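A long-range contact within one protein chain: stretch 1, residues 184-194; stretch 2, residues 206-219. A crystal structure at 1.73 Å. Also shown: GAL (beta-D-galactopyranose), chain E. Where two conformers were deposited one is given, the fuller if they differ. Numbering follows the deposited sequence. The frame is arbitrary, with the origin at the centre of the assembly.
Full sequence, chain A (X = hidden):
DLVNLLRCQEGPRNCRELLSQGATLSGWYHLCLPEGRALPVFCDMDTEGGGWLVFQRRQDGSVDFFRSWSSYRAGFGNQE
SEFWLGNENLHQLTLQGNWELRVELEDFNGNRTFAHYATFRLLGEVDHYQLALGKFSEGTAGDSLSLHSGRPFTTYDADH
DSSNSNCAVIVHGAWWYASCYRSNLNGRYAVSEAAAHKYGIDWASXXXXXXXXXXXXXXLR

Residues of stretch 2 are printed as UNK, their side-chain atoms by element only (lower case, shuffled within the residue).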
ATOM      1  N   ASN A 184      14.596  20.639   9.324  1.00 16.62           N
ATOM      2  CA  ASN A 184      14.698  19.520  10.250  1.00 16.31           C
ATOM      3  C   ASN A 184      13.596  18.511   9.936  1.00 15.93           C
ATOM      4  O   ASN A 184      12.800  18.145  10.811  1.00 16.79           O
ATOM      5  CB  ASN A 184      14.523  20.046  11.682  1.00 17.91           C
ATOM      6  CG  ASN A 184      14.835  19.018  12.732  1.00 17.35           C
ATOM      7  OD1 ASN A 184      15.832  18.276  12.636  1.00 17.07           O
ATOM      8  ND2 ASN A 184      13.999  18.984  13.791  1.00 19.23           N
ATOM      9  N   LEU A 185      13.540  18.066   8.687  1.00 14.44           N
ATOM     10  CA  LEU A 185      12.401  17.293   8.197  1.00 15.35           C
ATOM     11  C   LEU A 185      12.346  15.854   8.701  1.00 14.79           C
ATOM     12  O   LEU A 185      11.343  15.180   8.506  1.00 15.59           O
ATOM     13  CB  LEU A 185      12.331  17.315   6.667  1.00 15.23           C
ATOM     14  CG  LEU A 185      12.194  18.700   6.019  1.00 16.41           C
ATOM     15  CD1 LEU A 185      12.114  18.556   4.504  1.00 16.18           C
ATOM     16  CD2 LEU A 185      10.994  19.520   6.564  1.00 15.39           C
ATOM     17  N   ASN A 186      13.425  15.398   9.332  1.00 15.27           N
ATOM     18  CA  ASN A 186      13.461  14.077   9.964  1.00 15.78           C
ATOM     19  C   ASN A 186      13.267  14.250  11.464  1.00 17.14           C
ATOM     20  O   ASN A 186      13.645  13.385  12.262  1.00 16.78           O
ATOM     21  CB  ASN A 186      14.784  13.361   9.691  1.00 16.08           C
ATOM     22  CG  ASN A 186      14.948  12.952   8.241  1.00 15.35           C
ATOM     23  OD1 ASN A 186      13.965  12.778   7.520  1.00 17.08           O
ATOM     24  ND2 ASN A 186      16.200  12.776   7.810  1.00 16.48           N
ATOM     25  N   GLY A 187      12.682  15.383  11.841  1.00 17.61           N
ATOM     26  CA  GLY A 187      12.504  15.697  13.257  1.00 19.79           C
ATOM     27  C   GLY A 187      11.302  14.981  13.843  1.00 20.16           C
ATOM     28  O   GLY A 187      10.652  14.185  13.168  1.00 19.88           O
ATOM     29  N   ARG A 188      11.001  15.279  15.101  1.00 20.82           N
ATOM     30  CA  ARG A 188       9.922  14.605  15.819  1.00 22.52           C
ATOM     31  C   ARG A 188       8.529  14.971  15.312  1.00 22.37           C
ATOM     32  O   ARG A 188       8.198  16.140  15.130  1.00 22.65           O
ATOM     33  CB  ARG A 188      10.035  14.897  17.318  1.00 23.30           C
ATOM     34  CG  ARG A 188       9.142  14.038  18.173  1.00 25.97           C
ATOM     35  CD  ARG A 188       9.633  14.053  19.623  1.00 28.57           C
ATOM     36  NE  ARG A 188       8.983  13.019  20.412  1.00 29.51           N
ATOM     37  CZ  ARG A 188       9.121  12.895  21.724  1.00 30.50           C
ATOM     38  NH1 ARG A 188       9.893  13.744  22.390  1.00 30.08           N
ATOM     39  NH2 ARG A 188       8.483  11.923  22.363  1.00 31.29           N
ATOM     40  N   TYR A 189       7.697  13.960  15.079  1.00 22.63           N
ATOM     41  CA  TYR A 189       6.375  14.217  14.542  1.00 22.68           C
ATOM     42  C   TYR A 189       5.430  14.822  15.579  1.00 24.13           C
ATOM     43  O   TYR A 189       5.524  14.512  16.765  1.00 25.56           O
ATOM     44  CB  TYR A 189       5.744  12.950  13.952  1.00 22.26           C
ATOM     45  CG  TYR A 189       4.581  13.263  13.048  1.00 21.24           C
ATOM     46  CD1 TYR A 189       4.780  13.547  11.700  1.00 19.90           C
ATOM     47  CD2 TYR A 189       3.279  13.308  13.545  1.00 20.10           C
ATOM     48  CE1 TYR A 189       3.717  13.848  10.865  1.00 20.40           C
ATOM     49  CE2 TYR A 189       2.215  13.616  12.727  1.00 20.38           C
ATOM     50  CZ  TYR A 189       2.432  13.888  11.384  1.00 20.99           C
ATOM     51  OH  TYR A 189       1.369  14.186  10.554  1.00 21.21           O
ATOM     52  N   ALA A 190       4.536  15.678  15.101  1.00 24.82           N
ATOM     53  CA  ALA A 190       3.472  16.270  15.905  1.00 26.12           C
ATOM     54  C   ALA A 190       2.169  16.308  15.113  1.00 26.87           C
ATOM     55  O   ALA A 190       2.147  16.740  13.953  1.00 26.97           O
ATOM     56  CB  ALA A 190       3.868  17.683  16.358  1.00 25.85           C
ATOM     57  N   VAL A 191       1.071  15.869  15.732  1.00 27.81           N
ATOM     58  CA  VAL A 191      -0.218  15.834  15.033  1.00 29.32           C
ATOM     59  C   VAL A 191      -0.915  17.187  14.957  1.00 29.76           C
ATOM     60  O   VAL A 191      -1.896  17.330  14.231  1.00 30.91           O
ATOM     61  CB  VAL A 191      -1.184  14.769  15.612  1.00 29.43           C
ATOM     62  CG1 VAL A 191      -0.511  13.405  15.619  1.00 30.56           C
ATOM     63  CG2 VAL A 191      -1.649  15.156  17.013  1.00 29.85           C
ATOM     64  N   SER A 192      -0.394  18.171  15.693  1.00 31.04           N
ATOM     65  CA  SER A 192      -0.916  19.547  15.670  1.00 31.43           C
ATOM     66  C   SER A 192       0.064  20.527  16.330  1.00 31.74           C
ATOM     67  O   SER A 192       1.078  20.111  16.898  1.00 31.87           O
ATOM     68  CB  SER A 192      -2.279  19.615  16.372  1.00 31.70           C
ATOM     69  OG  SER A 192      -2.135  19.318  17.747  1.00 29.81           O
ATOM     70  N   GLU A 193      -0.251  21.823  16.264  1.00 33.22           N
ATOM     71  CA  GLU A 193       0.539  22.870  16.937  1.00 34.02           C
ATOM     72  C   GLU A 193       0.578  22.690  18.457  1.00 34.42           C
ATOM     73  O   GLU A 193       1.630  22.856  19.084  1.00 34.51           O
ATOM     74  CB  GLU A 193       0.009  24.265  16.579  1.00 34.62           C
ATOM     75  CG  GLU A 193       0.854  25.441  17.089  1.00 35.46           C
ATOM     76  CD  GLU A 193       2.050  25.760  16.208  1.00 37.42           C
ATOM     77  OE1 GLU A 193       1.941  25.634  14.962  1.00 37.45           O
ATOM     78  OE2 GLU A 193       3.102  26.158  16.765  1.00 37.73           O
ATOM     79  N   ALA A 194      -0.564  22.341  19.048  1.00 34.68           N
ATOM     80  CA  ALA A 194      -0.642  22.141  20.487  1.00 34.75           C
ATOM     81  C   ALA A 194       0.400  21.132  20.959  1.00 35.58           C
ATOM     82  O   ALA A 194       1.100  21.361  21.954  1.00 36.43           O
ATOM     83  CB  ALA A 194      -2.040  21.684  20.878  1.00 35.01           C
ATOM     84  N   UNK A 206       9.566  28.892   5.845  1.00 27.97           N
ATOM     85  CA  UNK A 206       8.139  28.692   5.653  1.00 29.39           C
ATOM     86  C   UNK A 206       7.400  29.137   6.896  1.00 31.17           C
ATOM     87  O   UNK A 206       7.059  30.312   7.027  1.00 31.22           O
ATOM     88  N   UNK A 207       7.173  28.204   7.822  1.00 31.80           N
ATOM     89  CA  UNK A 207       6.437  28.487   9.060  1.00 32.26           C
ATOM     90  C   UNK A 207       7.355  28.773  10.243  1.00 32.32           C
ATOM     91  O   UNK A 207       6.910  29.255  11.287  1.00 32.28           O
ATOM     92  c   UNK A 207       3.323  26.175   8.640  1.00 36.03           C
ATOM     93  c   UNK A 207       2.807  25.599  10.984  1.00 37.92           C
ATOM     94  n   UNK A 207       1.923  26.587  11.040  1.00 38.93           N
ATOM     95  n   UNK A 207       3.488  25.382   9.860  1.00 37.42           N
ATOM     96  c   UNK A 207       5.468  27.342   9.392  1.00 32.51           C
ATOM     97  c   UNK A 207       4.571  26.963   8.227  1.00 33.35           C
ATOM     98  n   UNK A 207       3.005  24.832  12.050  1.00 37.68           N
ATOM     99  N   UNK A 208       8.639  28.475  10.087  1.00 32.09           N
ATOM    100  CA  UNK A 208       9.617  28.785  11.118  1.00 31.85           C
ATOM    101  C   UNK A 208       9.859  27.657  12.093  1.00 32.14           C
ATOM    102  O   UNK A 208       9.087  26.694  12.144  1.00 32.55           O
ATOM    103  N   UNK A 209      10.934  27.779  12.866  1.00 32.10           N
ATOM    104  CA  UNK A 209      11.268  26.807  13.898  1.00 32.47           C
ATOM    105  C   UNK A 209      10.128  26.716  14.907  1.00 32.75           C
ATOM    106  O   UNK A 209       9.475  27.718  15.203  1.00 32.47           O
ATOM    107  c   UNK A 209      12.578  27.193  14.623  1.00 32.58           C
ATOM    108  c   UNK A 209      13.712  27.330  13.620  1.00 32.53           C
ATOM    109  c   UNK A 209      12.936  26.171  15.674  1.00 33.11           C
ATOM    110  N   UNK A 210       9.876  25.511  15.411  1.00 32.29           N
ATOM    111  CA  UNK A 210       8.858  25.314  16.442  1.00 32.74           C
ATOM    112  C   UNK A 210       7.437  25.301  15.909  1.00 32.58           C
ATOM    113  O   UNK A 210       6.481  25.183  16.676  1.00 33.71           O
ATOM    114  N   UNK A 211       7.293  25.430  14.596  1.00 31.93           N
ATOM    115  CA  UNK A 211       5.978  25.427  13.963  1.00 31.86           C
ATOM    116  C   UNK A 211       5.930  24.470  12.759  1.00 31.62           C
ATOM    117  O   UNK A 211       6.162  24.867  11.608  1.00 31.57           O
ATOM    118  c   UNK A 211       5.740  27.834  14.702  1.00 34.05           C
ATOM    119  c   UNK A 211       6.582  28.886  14.842  1.00 35.13           C
ATOM    120  c   UNK A 211       5.362  28.770  16.664  1.00 35.30           C
ATOM    121  n   UNK A 211       6.328  29.450  16.070  1.00 35.15           N
ATOM    122  c   UNK A 211       5.565  26.848  13.585  1.00 33.11           C
ATOM    123  n   UNK A 211       4.992  27.787  15.861  1.00 35.01           N
ATOM    124  N   UNK A 212       5.599  23.199  13.035  1.00 30.52           N
ATOM    125  CA  UNK A 212       5.826  22.064  12.136  1.00 28.83           C
ATOM    126  C   UNK A 212       4.772  21.796  11.062  1.00 27.50           C
ATOM    127  O   UNK A 212       3.712  22.433  11.020  1.00 27.81           O
ATOM    128  c   UNK A 212       5.866  20.888  13.107  1.00 29.51           C
ATOM    129  c   UNK A 212       4.966  22.773  14.298  1.00 30.28           C
ATOM    130  c   UNK A 212       4.836  21.270  14.134  1.00 30.38           C
ATOM    131  N   UNK A 213       5.080  20.824  10.205  1.00 25.27           N
ATOM    132  CA  UNK A 213       4.222  20.428   9.104  1.00 23.59           C
ATOM    133  C   UNK A 213       3.595  19.056   9.363  1.00 23.28           C
ATOM    134  O   UNK A 213       4.157  18.236  10.087  1.00 23.65           O
ATOM    135  c   UNK A 213       7.227  23.498   7.562  1.00 22.79           C
ATOM    136  c   UNK A 213       5.039  20.383   7.808  1.00 22.73           C
ATOM    137  c   UNK A 213       4.803  22.569   6.585  1.00 22.05           C
ATOM    138  c   UNK A 213       5.551  21.751   7.413  1.00 22.68           C
ATOM    139  c   UNK A 213       5.264  23.837   6.222  1.00 23.33           C
ATOM    140  c   UNK A 213       6.764  22.233   7.909  1.00 22.36           C
ATOM    141  o   UNK A 213       6.925  25.543   6.378  1.00 23.21           O
ATOM    142  c   UNK A 213       6.473  24.289   6.724  1.00 22.55           C
ATOM    143  N   UNK A 214       2.435  18.837   8.753  0.50 23.30           N
ATOM    144  CA  UNK A 214       1.667  17.597   8.865  0.50 23.51           C
ATOM    145  C   UNK A 214       2.201  16.506   7.934  0.50 23.24           C
ATOM    146  O   UNK A 214       2.248  15.327   8.297  0.50 22.80           O
ATOM    147  c   UNK A 214      -3.965  18.125   9.487  0.50 27.55           C
ATOM    148  n   UNK A 214      -2.801  17.482   9.421  0.50 27.82           N
ATOM    149  n   UNK A 214      -4.475  18.461  10.667  0.50 28.22           N
ATOM    150  c   UNK A 214       0.191  17.889   8.546  0.50 23.99           C
ATOM    151  c   UNK A 214      -0.700  16.664   8.382  0.50 25.02           C
ATOM    152  n   UNK A 214      -4.618  18.436   8.374  0.50 27.29           N
ATOM    153  c   UNK A 214      -2.158  17.068   8.173  0.50 26.49           C
ATOM    154  N   UNK A 215       2.600  16.914   6.733  1.00 22.99           N
ATOM    155  CA  UNK A 215       3.102  15.992   5.711  1.00 23.25           C
ATOM    156  C   UNK A 215       4.300  16.594   4.994  1.00 21.82           C
ATOM    157  O   UNK A 215       4.286  17.769   4.632  1.00 21.36           O
ATOM    158  c   UNK A 215       2.021  15.686   4.678  1.00 24.06           C
ATOM    159  n   UNK A 215       0.275  12.088   1.975  1.00 38.24           N
ATOM    160  c   UNK A 215      -0.184  12.795   2.998  1.00 37.23           C
ATOM    161  c   UNK A 215      -0.339  14.955   4.178  1.00 32.20           C
ATOM    162  n   UNK A 215      -0.943  12.207   3.916  1.00 37.82           N
ATOM    163  n   UNK A 215       0.113  14.088   3.096  1.00 34.98           N
ATOM    164  c   UNK A 215       0.728  15.097   5.257  1.00 28.50           C
ATOM    165  N   UNK A 216       5.328  15.783   4.772  1.00 20.75           N
ATOM    166  CA  UNK A 216       6.509  16.245   4.047  1.00 19.86           C
ATOM    167  C   UNK A 216       6.921  15.162   3.061  1.00 17.36           C
ATOM    168  O   UNK A 216       6.759  13.983   3.351  1.00 16.38           O
ATOM    169  c   UNK A 216       7.688  16.472   5.031  1.00 21.00           C
ATOM    170  c   UNK A 216       7.330  17.545   6.070  1.00 23.29           C
ATOM    171  c   UNK A 216       8.956  16.844   4.273  1.00 23.65           C
ATOM    172  N   UNK A 217       7.456  15.544   1.905  1.00 16.43           N
ATOM    173  CA  UNK A 217       8.135  14.569   1.037  1.00 15.98           C
ATOM    174  C   UNK A 217       9.401  15.201   0.506  1.00 15.11           C
ATOM    175  O   UNK A 217       9.428  16.407   0.290  1.00 15.83           O
ATOM    176  c   UNK A 217       5.941  13.480   0.208  1.00 20.08           C
ATOM    177  c   UNK A 217       7.274  14.138  -0.150  1.00 17.70           C
ATOM    178  c   UNK A 217       4.680  13.172  -3.316  1.00 22.11           C
ATOM    179  c   UNK A 217       5.364  12.758  -0.999  1.00 20.68           C
ATOM    180  n   UNK A 217       4.396  13.998  -4.311  1.00 22.97           N
ATOM    181  n   UNK A 217       5.056  13.633  -2.128  1.00 21.77           N
ATOM    182  n   UNK A 217       4.577  11.865  -3.502  1.00 21.10           N
ATOM    183  N   UNK A 218      10.442  14.391   0.302  1.00 13.87           N
ATOM    184  CA  UNK A 218      11.643  14.853  -0.411  1.00 12.98           C
ATOM    185  C   UNK A 218      11.864  13.943  -1.605  1.00 13.15           C
ATOM    186  O   UNK A 218      11.820  12.713  -1.475  1.00 12.26           O
ATOM    187  s   UNK A 218      14.133  15.425   2.946  1.00 17.02           S
ATOM    188  c   UNK A 218      12.875  14.829   0.503  1.00 13.04           C
ATOM    189  c   UNK A 218      12.683  15.540   1.854  1.00 14.40           C
ATOM    190  c   UNK A 218      15.277  16.563   2.164  1.00 16.13           C
ATOM    191  N   UNK A 219      12.123  14.525  -2.773  1.00 13.03           N
ATOM    192  CA  UNK A 219      12.106  13.723  -3.985  1.00 14.28           C
ATOM    193  C   UNK A 219      13.122  14.215  -5.013  1.00 13.47           C
ATOM    194  O   UNK A 219      13.465  15.397  -5.030  1.00 12.82           O
ATOM    195  c   UNK A 219      10.039  15.081  -4.684  1.00 19.47           C
ATOM    196  s   UNK A 219       8.214  15.093  -4.483  1.00 25.18           S
ATOM    197  c   UNK A 219      10.688  13.707  -4.576  1.00 16.85           C
ATOM    198  c   UNK A 219       7.757  14.194  -5.928  1.00 22.31           C
TER
HETATM  199  C1  GAL E1278      19.150  26.966  15.262  1.00 55.78           C
HETATM  200  C2  GAL E1278      17.860  26.598  14.547  1.00 55.66           C
HETATM  201  C3  GAL E1278      16.786  26.182  15.544  1.00 55.38           C
HETATM  202  C4  GAL E1278      17.313  25.305  16.681  1.00 55.54           C
HETATM  203  C5  GAL E1278      18.697  25.710  17.161  1.00 55.31           C
HETATM  204  C6  GAL E1278      19.253  24.678  18.134  1.00 55.09           C
HETATM  205  O1  GAL E1278      20.167  27.325  14.318  1.00 56.09           O
HETATM  206  O2  GAL E1278      17.389  27.718  13.784  0.50 55.56           O
HETATM  207  O3  GAL E1278      15.767  25.471  14.838  0.50 55.20           O
HETATM  208  O4  GAL E1278      17.352  23.939  16.259  0.50 55.74           O
HETATM  209  O5  GAL E1278      19.545  25.831  16.023  1.00 55.62           O
HETATM  210  O6  GAL E1278      19.837  25.346  19.260  1.00 55.78           O
HETATM  211  O   HOH W   1       4.553  17.411  12.799  1.00 24.82           O

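Position 206 has no side-chain atoms: Gly206. A CB placed here would clash with the oxygen borne by the ring at position 213.

Position 207 carries three carbons, a nitrogen, then a carbon with two more nitrogens, which is Arg207. Its NH2 lies 3.2 Å from Glu193 OE1, a hydrogen bond within a salt bridge, with the carboxylate at the guanidinium edge. The same NH2 donates to the backbone O of position 212 at 2.7 Å, so one group holds both its own loop and the partner stretch.

Position 208 is bare, and its phi of 93° and psi of 166° would jam a CB against the preceding carbonyl: Gly208. At 209, one carbon carries two more, the fork of Val209; it stays clear of stretch 1, and its CG2 comes within 3.0 Å of galactose O3. Position 210 is bare again with phi 78°, a value favouring glycine: Gly210.

Position 211 has one carbon and a five-membered ring of three carbons and two nitrogens, hence His211. ND1 donates to Glu193 OE2 at 2.7 Å, nearly straight at 166°. Its backbone N closes a type II turn onto Gly208 O at 3.3 Å.

At 212 three carbons close a ring onto the backbone N, making Pro212; its CG packs 4.3 Å from Ala190 CB. Position 213 has one carbon and a six-carbon ring bearing an oxygen: Tyr213. Its CB points away from stretch 1, and its OH accepts from Arg207 N at 3.0 Å, bracing the loop.

Position 214 repeats the three-carbon, guanidinium pattern: Arg214. What matters most is its backbone O, which receives the hydroxyl of Tyr189 (OH to O, 2.7 Å). Position 215 has the same composition, Arg215, its CA-to-CB bond pointing away.

Position 216 is a three-carbon fork pointing toward stretch 1: Val216, with CG1 3.6 Å from Leu185 CD1. Position 217, again three carbons, a nitrogen and a carbon with two more nitrogens, is Arg217; its CA-to-CB bond points away from stretch 1. Position 218 is an unbranched run of two carbons, sulfur and carbon: Met218, whose SD sits 4.0 Å from Leu185 CD1. Position 219 has the same chain, Met219, out of reach.

The contact reads as three zones. Strand alternation sends Val216 and Met218 to Leu185, an apolar anchor. In the middle, Tyr189 reaches a backbone carbonyl, while a water accepts from Ala190 N and donates to Tyr213 O, both at 2.9 Å, bridging the two backbones. At the far end Glu193 spends one oxygen on Arg207 and the other on His211, clamping a glycine-rich loop to the chain.

Stretch 2, residues 206-219: GRGVGHPYRRVRMM
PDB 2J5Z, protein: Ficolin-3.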